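Local coordinates for 5-carboxymethyl-2-hydroxymuconate delta-isomerase (Mycobacterium smegmatis, PDB 4PFZ), which probably binds a metal ion and acts as an isomerase or acetylpyruvate hydrolase of the fumarylacetoacetate hydrolase family, at residues 127-130 and 131-135; 194-197 and 198-201; 208-211 and 212-216. All coordinates share one frame; numbering follows the deposited sequence.

Interaction 1 of 3, residues 127-130 and 131-135; sequences AARA and AEFIL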
loop_
_atom_site.group_PDB
_atom_site.type_symbol
_atom_site.label_atom_id
_atom_site.label_comp_id
_atom_site.label_asym_id
_atom_site.label_seq_id
_atom_site.Cartn_x
_atom_site.Cartn_y
_atom_site.Cartn_z
ATOM N N ALA B 127 11.102 -0.740 -20.175
ATOM C CA ALA B 127 11.881 -1.782 -19.513
ATOM C C ALA B 127 13.381 -1.555 -19.675
ATOM O O ALA B 127 14.152 -1.772 -18.739
ATOM C CB ALA B 127 11.497 -3.160 -20.053
ATOM N N ALA B 128 13.781 -1.092 -20.858
ATOM C CA ALA B 128 15.193 -0.888 -21.168
ATOM C C ALA B 128 15.845 0.205 -20.323
ATOM O O ALA B 128 17.061 0.207 -20.166
ATOM C CB ALA B 128 15.367 -0.569 -22.658
ATOM N N ARG B 129 15.052 1.124 -19.779
ATOM C CA ARG B 129 15.603 2.238 -19.002
ATOM C C ARG B 129 15.415 2.067 -17.485
ATOM O O ARG B 129 15.636 3.000 -16.713
ATOM C CB ARG B 129 14.965 3.556 -19.439
ATOM C CG ARG B 129 15.304 3.985 -20.868
ATOM C CD ARG B 129 14.635 5.319 -21.204
ATOM N NE ARG B 129 14.717 6.248 -20.079
ATOM C CZ ARG B 129 13.845 7.225 -19.835
ATOM N NH1 ARG B 129 12.802 7.427 -20.632
ATOM N NH2 ARG B 129 14.018 8.009 -18.783
ATOM N N ALA B 130 15.009 0.878 -17.066
ATOM C CA ALA B 130 14.628 0.666 -15.667
ATOM C C ALA B 130 15.769 0.993 -14.693
ATOM O O ALA B 130 15.534 1.551 -13.624
ATOM C CB ALA B 130 14.155 -0.755 -15.468
ATOM N N ALA B 131 17.008 0.666 -15.065
ATOM C CA ALA B 131 18.146 0.894 -14.177
ATOM C C ALA B 131 18.349 2.378 -13.853
ATOM O O ALA B 131 18.902 2.716 -12.808
ATOM C CB ALA B 131 19.417 0.310 -14.790
ATOM N N GLU B 132 17.907 3.257 -14.754
ATOM C CA GLU B 132 17.971 4.701 -14.533
ATOM C C GLU B 132 17.197 5.132 -13.283
ATOM O O GLU B 132 17.514 6.146 -12.663
ATOM C CB GLU B 132 17.434 5.455 -15.760
ATOM C CG GLU B 132 18.170 5.119 -17.060
ATOM C CD GLU B 132 17.764 6.010 -18.226
ATOM O OE1 GLU B 132 17.025 6.996 -17.999
ATOM O OE2 GLU B 132 18.180 5.717 -19.368
ATOM N N PHE B 133 16.195 4.348 -12.899
ATOM C CA PHE B 133 15.317 4.736 -11.800
ATOM C C PHE B 133 15.458 3.827 -10.592
ATOM O O PHE B 133 14.688 3.940 -9.631
ATOM C CB PHE B 133 13.861 4.758 -12.265
ATOM C CG PHE B 133 13.619 5.730 -13.380
ATOM C CD1 PHE B 133 13.822 5.352 -14.698
ATOM C CD2 PHE B 133 13.237 7.032 -13.105
ATOM C CE1 PHE B 133 13.620 6.259 -15.736
ATOM C CE2 PHE B 133 13.034 7.943 -14.132
ATOM C CZ PHE B 133 13.226 7.556 -15.444
ATOM N N ILE B 134 16.452 2.947 -10.629
ATOM C CA ILE B 134 16.650 1.989 -9.551
ATOM C C ILE B 134 17.843 2.377 -8.695
ATOM O O ILE B 134 18.952 2.525 -9.203
ATOM C CB ILE B 134 16.869 0.558 -10.093
ATOM C CG1 ILE B 134 15.585 0.018 -10.718
ATOM C CG2 ILE B 134 17.349 -0.368 -8.985
ATOM C CD1 ILE B 134 15.783 -1.320 -11.421
ATOM N N LEU B 135 17.618 2.532 -7.396
ATOM C CA LEU B 135 18.697 2.872 -6.478
ATOM C C LEU B 135 19.654 1.699 -6.291
ATOM O O LEU B 135 20.880 1.848 -6.354
ATOM C CB LEU B 135 18.140 3.306 -5.119
ATOM C CG LEU B 135 19.229 3.453 -4.045
ATOM C CD1 LEU B 135 20.128 4.649 -4.354
ATOM C CD2 LEU B 135 18.634 3.569 -2.655
HETATM O O HOH W 1 17.824 -0.553 -17.603
#
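The carboxylate of E132 lies at the edge of the R129 guanidinium, close to the guanidinium plane. From the carboxylate's side, both nitrogens come from one face, well above its plane. The two planes are 44° apart. R129 grips side-on and with two nitrogens, yet both end on one oxygen: NE of R129 is 3.2 Å from OE1 of E132, and NH2 of R129 is 3.3 Å from that OE1. NH2 of R129 also lies at the edge of the F133 ring, in the ring plane, 3.5 Å from CZ of F133. This is an edge contact, not a cation-pi stack. A bend at chi3 (41°) turns the R129 guanidinium back toward both partners. Two successive backbone turns carry these side chains. N of E132 bonds O of R129, and N of F133 bonds O of A130 at 3.0 Å. CG1 of I134 packs on the same O of A130, at 3.3 Å. Water 1 joins O of A128 to N of A131, receiving the N-H and donating to the carbonyl. The F133 side chain rests on R120, C122 and V125. The turns thus lead into strand 134-145 with A130 and I134 against V207 of helix 203-213. The salt bridge is on the exposed side, where solvent would probably weaken it, and its off-plane approach is consistent with a modest local tie.

Interaction 2 of 3, residues 194-197 and 198-201; sequences SRTS and LLLH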
loop_
_atom_site.group_PDB
_atom_site.type_symbol
_atom_site.label_atom_id
_atom_site.label_comp_id
_atom_site.label_asym_id
_atom_site.label_seq_id
_atom_site.Cartn_x
_atom_site.Cartn_y
_atom_site.Cartn_z
ATOM N N SER B 194 17.503 -20.892 -6.532
ATOM C CA SER B 194 17.381 -20.620 -7.958
ATOM C C SER B 194 18.334 -19.502 -8.344
ATOM O O SER B 194 19.084 -18.994 -7.507
ATOM C CB SER B 194 15.939 -20.247 -8.314
ATOM O OG SER B 194 15.751 -20.145 -9.715
ATOM N N ARG B 195 18.308 -19.115 -9.611
ATOM C CA ARG B 195 19.078 -17.962 -10.044
ATOM C C ARG B 195 18.151 -16.978 -10.718
ATOM O O ARG B 195 17.154 -17.371 -11.318
ATOM C CB ARG B 195 20.198 -18.367 -10.999
ATOM C CG ARG B 195 21.053 -19.522 -10.522
ATOM C CD ARG B 195 22.246 -19.686 -11.432
ATOM N NE ARG B 195 23.062 -18.478 -11.453
ATOM C CZ ARG B 195 24.029 -18.215 -10.580
ATOM N NH1 ARG B 195 24.302 -19.082 -9.612
ATOM N NH2 ARG B 195 24.719 -17.085 -10.670
ATOM N N THR B 196 18.485 -15.699 -10.640
ATOM C CA THR B 196 17.626 -14.681 -11.235
ATOM C C THR B 196 17.656 -14.738 -12.757
ATOM O O THR B 196 16.914 -14.026 -13.425
ATOM C CB THR B 196 18.031 -13.278 -10.786
ATOM O OG1 THR B 196 19.418 -13.071 -11.086
ATOM C CG2 THR B 196 17.808 -13.128 -9.303
ATOM N N SER B 197 18.505 -15.595 -13.313
ATOM C CA SER B 197 18.509 -15.763 -14.766
ATOM C C SER B 197 17.235 -16.480 -15.209
ATOM O O SER B 197 16.930 -16.536 -16.401
ATOM C CB SER B 197 19.751 -16.530 -15.224
ATOM O OG SER B 197 19.968 -17.652 -14.394
ATOM N N LEU B 198 16.490 -17.014 -14.237
ATOM C CA LEU B 198 15.285 -17.790 -14.513
ATOM C C LEU B 198 14.020 -16.983 -14.263
ATOM O O LEU B 198 12.910 -17.518 -14.333
ATOM C CB LEU B 198 15.254 -19.062 -13.663
ATOM C CG LEU B 198 16.410 -20.046 -13.827
ATOM C CD1 LEU B 198 16.128 -21.343 -13.066
ATOM C CD2 LEU B 198 16.651 -20.320 -15.299
ATOM N N LEU B 199 14.188 -15.700 -13.958
ATOM C CA LEU B 199 13.048 -14.796 -13.845
ATOM C C LEU B 199 12.229 -14.806 -15.128
ATOM O O LEU B 199 12.764 -14.609 -16.215
ATOM C CB LEU B 199 13.500 -13.372 -13.531
ATOM C CG LEU B 199 14.021 -13.165 -12.111
ATOM C CD1 LEU B 199 14.622 -11.783 -11.988
ATOM C CD2 LEU B 199 12.906 -13.369 -11.072
ATOM N N LEU B 200 10.929 -15.050 -14.996
ATOM C CA LEU B 200 10.028 -15.010 -16.140
ATOM C C LEU B 200 9.893 -13.578 -16.659
ATOM O O LEU B 200 9.996 -13.322 -17.853
ATOM C CB LEU B 200 8.660 -15.579 -15.765
ATOM C CG LEU B 200 8.595 -17.085 -15.494
ATOM C CD1 LEU B 200 7.202 -17.481 -15.001
ATOM C CD2 LEU B 200 8.963 -17.873 -16.742
ATOM N N HIS B 201 9.643 -12.648 -15.747
ATOM C CA HIS B 201 9.671 -11.231 -16.076
ATOM C C HIS B 201 10.879 -10.622 -15.390
ATOM O O HIS B 201 10.954 -10.607 -14.157
ATOM C CB HIS B 201 8.370 -10.541 -15.636
ATOM C CG HIS B 201 7.140 -11.198 -16.175
ATOM N ND1 HIS B 201 6.378 -12.076 -15.434
ATOM C CD2 HIS B 201 6.561 -11.141 -17.399
ATOM C CE1 HIS B 201 5.373 -12.513 -16.170
ATOM N NE2 HIS B 201 5.462 -11.964 -17.367
#
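L198 lies over the start of the turn, its CD1 3.6 Å from OG of S194 and its CB 3.5 Å from O of R195. Its chi1 of -59° sets CG beside the backbone N, over O of R195, and CD2 falls beside the carbonyl group of S197. The next leucine makes a similar contact one residue on. CG of L199 sits 3.3 Å from O of T196, and CD1 of L199 reaches CB of T196 at 3.9 Å. Each leucine therefore packs against the carbonyl oxygen that its own backbone N-H bonds. N of L198 donates to O of R195 at 3.0 Å. N of L199 donates to O of T196 at 3.2 Å; the N-H points nearly straight at the oxygen (165°), but the donor stands far above the carbonyl plane. Such i to i+3 bonds mark a short 3-10 turn. The polar side chains of the turn look elsewhere. OG1 of T196 bonds to P177 and V180, while R195 and S197 both hold D179, the arginine by a salt bridge. This ties the turn to the chain leading into strand 181-186. Backbone bonds from L198 to A68 and from L200 to N66 also tie the turn to the loop after strand 60-63. The segment so carries the chain from strand 189-195, outermost in its sheet within this chain, toward helix 203-213.

Interaction 3 of 3, residues 208-211 and 212-216; sequences EWTS and AVMTL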
loop_
_atom_site.group_PDB
_atom_site.type_symbol
_atom_site.label_atom_id
_atom_site.label_comp_id
_atom_site.label_asym_id
_atom_site.label_seq_id
_atom_site.Cartn_x
_atom_site.Cartn_y
_atom_site.Cartn_z
ATOM N N GLU B 208 8.820 -1.705 -15.718
ATOM C CA GLU B 208 7.956 -1.225 -16.796
ATOM C C GLU B 208 6.470 -1.496 -16.513
ATOM O O GLU B 208 5.635 -0.608 -16.652
ATOM C CB GLU B 208 8.360 -1.867 -18.115
ATOM C CG GLU B 208 7.485 -1.465 -19.288
ATOM C CD GLU B 208 7.851 -2.226 -20.541
ATOM O OE1 GLU B 208 8.583 -1.655 -21.379
ATOM O OE2 GLU B 208 7.422 -3.395 -20.676
ATOM N N TRP B 209 6.148 -2.726 -16.129
ATOM C CA TRP B 209 4.765 -3.107 -15.850
ATOM C C TRP B 209 4.195 -2.306 -14.690
ATOM O O TRP B 209 3.061 -1.826 -14.749
ATOM C CB TRP B 209 4.671 -4.605 -15.545
ATOM C CG TRP B 209 3.260 -5.107 -15.367
ATOM C CD1 TRP B 209 2.604 -5.330 -14.186
ATOM C CD2 TRP B 209 2.334 -5.445 -16.407
ATOM N NE1 TRP B 209 1.331 -5.792 -14.432
ATOM C CE2 TRP B 209 1.145 -5.875 -15.788
ATOM C CE3 TRP B 209 2.401 -5.433 -17.803
ATOM C CZ2 TRP B 209 0.022 -6.276 -16.520
ATOM C CZ3 TRP B 209 1.286 -5.835 -18.526
ATOM C CH2 TRP B 209 0.114 -6.249 -17.882
ATOM N N THR B 210 4.997 -2.147 -13.641
ATOM C CA THR B 210 4.528 -1.524 -12.416
ATOM C C THR B 210 4.397 -0.015 -12.552
ATOM O O THR B 210 3.404 0.563 -12.106
ATOM C CB THR B 210 5.453 -1.843 -11.233
ATOM O OG1 THR B 210 5.558 -3.266 -11.099
ATOM C CG2 THR B 210 4.877 -1.253 -9.924
ATOM N N SER B 211 5.371 0.619 -13.186
ATOM C CA SER B 211 5.307 2.067 -13.371
ATOM C C SER B 211 4.317 2.488 -14.463
ATOM O O SER B 211 4.011 3.673 -14.579
ATOM C CB SER B 211 6.693 2.633 -13.687
ATOM O OG SER B 211 7.186 2.130 -14.912
ATOM N N ALA B 212 3.827 1.537 -15.263
ATOM C CA ALA B 212 2.748 1.845 -16.208
ATOM C C ALA B 212 1.423 1.964 -15.455
ATOM O O ALA B 212 0.528 2.700 -15.857
ATOM C CB ALA B 212 2.655 0.774 -17.321
ATOM N N VAL B 213 1.320 1.230 -14.353
ATOM C CA VAL B 213 0.134 1.245 -13.513
ATOM C C VAL B 213 0.106 2.434 -12.544
ATOM O O VAL B 213 -0.886 3.175 -12.449
ATOM C CB VAL B 213 0.029 -0.060 -12.687
ATOM C CG1 VAL B 213 -1.181 -0.013 -11.760
ATOM C CG2 VAL B 213 -0.030 -1.291 -13.597
ATOM N N MET B 214 1.200 2.610 -11.815
ATOM C CA MET B 214 1.238 3.545 -10.694
ATOM C C MET B 214 2.557 4.307 -10.614
ATOM O O MET B 214 3.604 3.802 -11.010
ATOM C CB MET B 214 1.001 2.795 -9.379
ATOM C CG MET B 214 2.146 1.857 -9.001
ATOM S SD MET B 214 1.715 0.914 -7.523
ATOM C CE MET B 214 0.545 -0.256 -8.186
ATOM N N THR B 215 2.493 5.527 -10.093
ATOM C CA THR B 215 3.680 6.325 -9.851
ATOM C C THR B 215 4.541 5.634 -8.796
ATOM O O THR B 215 4.052 5.268 -7.737
ATOM C CB THR B 215 3.313 7.772 -9.390
ATOM O OG1 THR B 215 2.836 8.534 -10.510
ATOM C CG2 THR B 215 4.520 8.481 -8.801
ATOM N N LEU B 216 5.819 5.429 -9.116
ATOM C CA LEU B 216 6.761 4.864 -8.150
ATOM C C LEU B 216 7.611 5.964 -7.518
ATOM O O LEU B 216 8.120 6.831 -8.207
ATOM C CB LEU B 216 7.657 3.813 -8.812
ATOM C CG LEU B 216 6.951 2.572 -9.355
ATOM C CD1 LEU B 216 7.944 1.614 -10.034
ATOM C CD2 LEU B 216 6.250 1.861 -8.230
#
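The backbone continues helix 203-213 through E208 to about V213, weakly bonded at its end, and M214 then turns to an extended conformation. O of T210 takes the last bonds of the helix. N of M214 reaches it at 3.0 Å, nearly along the C=O axis, with an N-H angle of 161°. N of V213 adds a weak bond to the same oxygen, and N of A212 a weak one to O of E208. A CA-H...O contact follows, from CA of S211 to O of M214 at 3.4 Å. The chain then folds back, and L216 returns to the helix. CD2 of L216 meets CG2 of T210 at 3.8 Å, the two side chains crossing at about a right angle. CD1 of L216 lies 4.0 Å from CB of S211. T210 presents its methyl because CG2 is anti to the backbone N, while OG1 turns back to O of L206. Likewise OG of S211 bonds O of V207, and also N of V125. Around this end, T210, M214 and L216 all rest on I61 of strand 60-63. The second subunit also packs here: its R157 on W209 and V213, its M156 on M214, while its D162 bonds OG1 of T215. This is the C-terminal end of a helix, where the chain turns to an extended form and a leucine packs back on the last turn, at the subunit interface.

In the fold
All three interactions are local turns in the FAA hydrolase family region. Interactions 1 and 2 are surface contacts, whereas interaction 3 is largely buried and is the one that reaches the second subunit. Interaction 1 enters strand 134-145, interaction 2 leaves strand 189-195, and interaction 3 ends helix 203-213. That helix links them: it follows interaction 2 in the chain, and a probable hydrogen bond from N of A127 to OE1 of E208 joins interaction 1 to interaction 3. Interactions 1 and 2 do not touch, their nearest atoms being about 9 Å apart. Chemistry follows place: an exposed ion pair in 1, leucines on carbonyls in 2, methyl packing in 3.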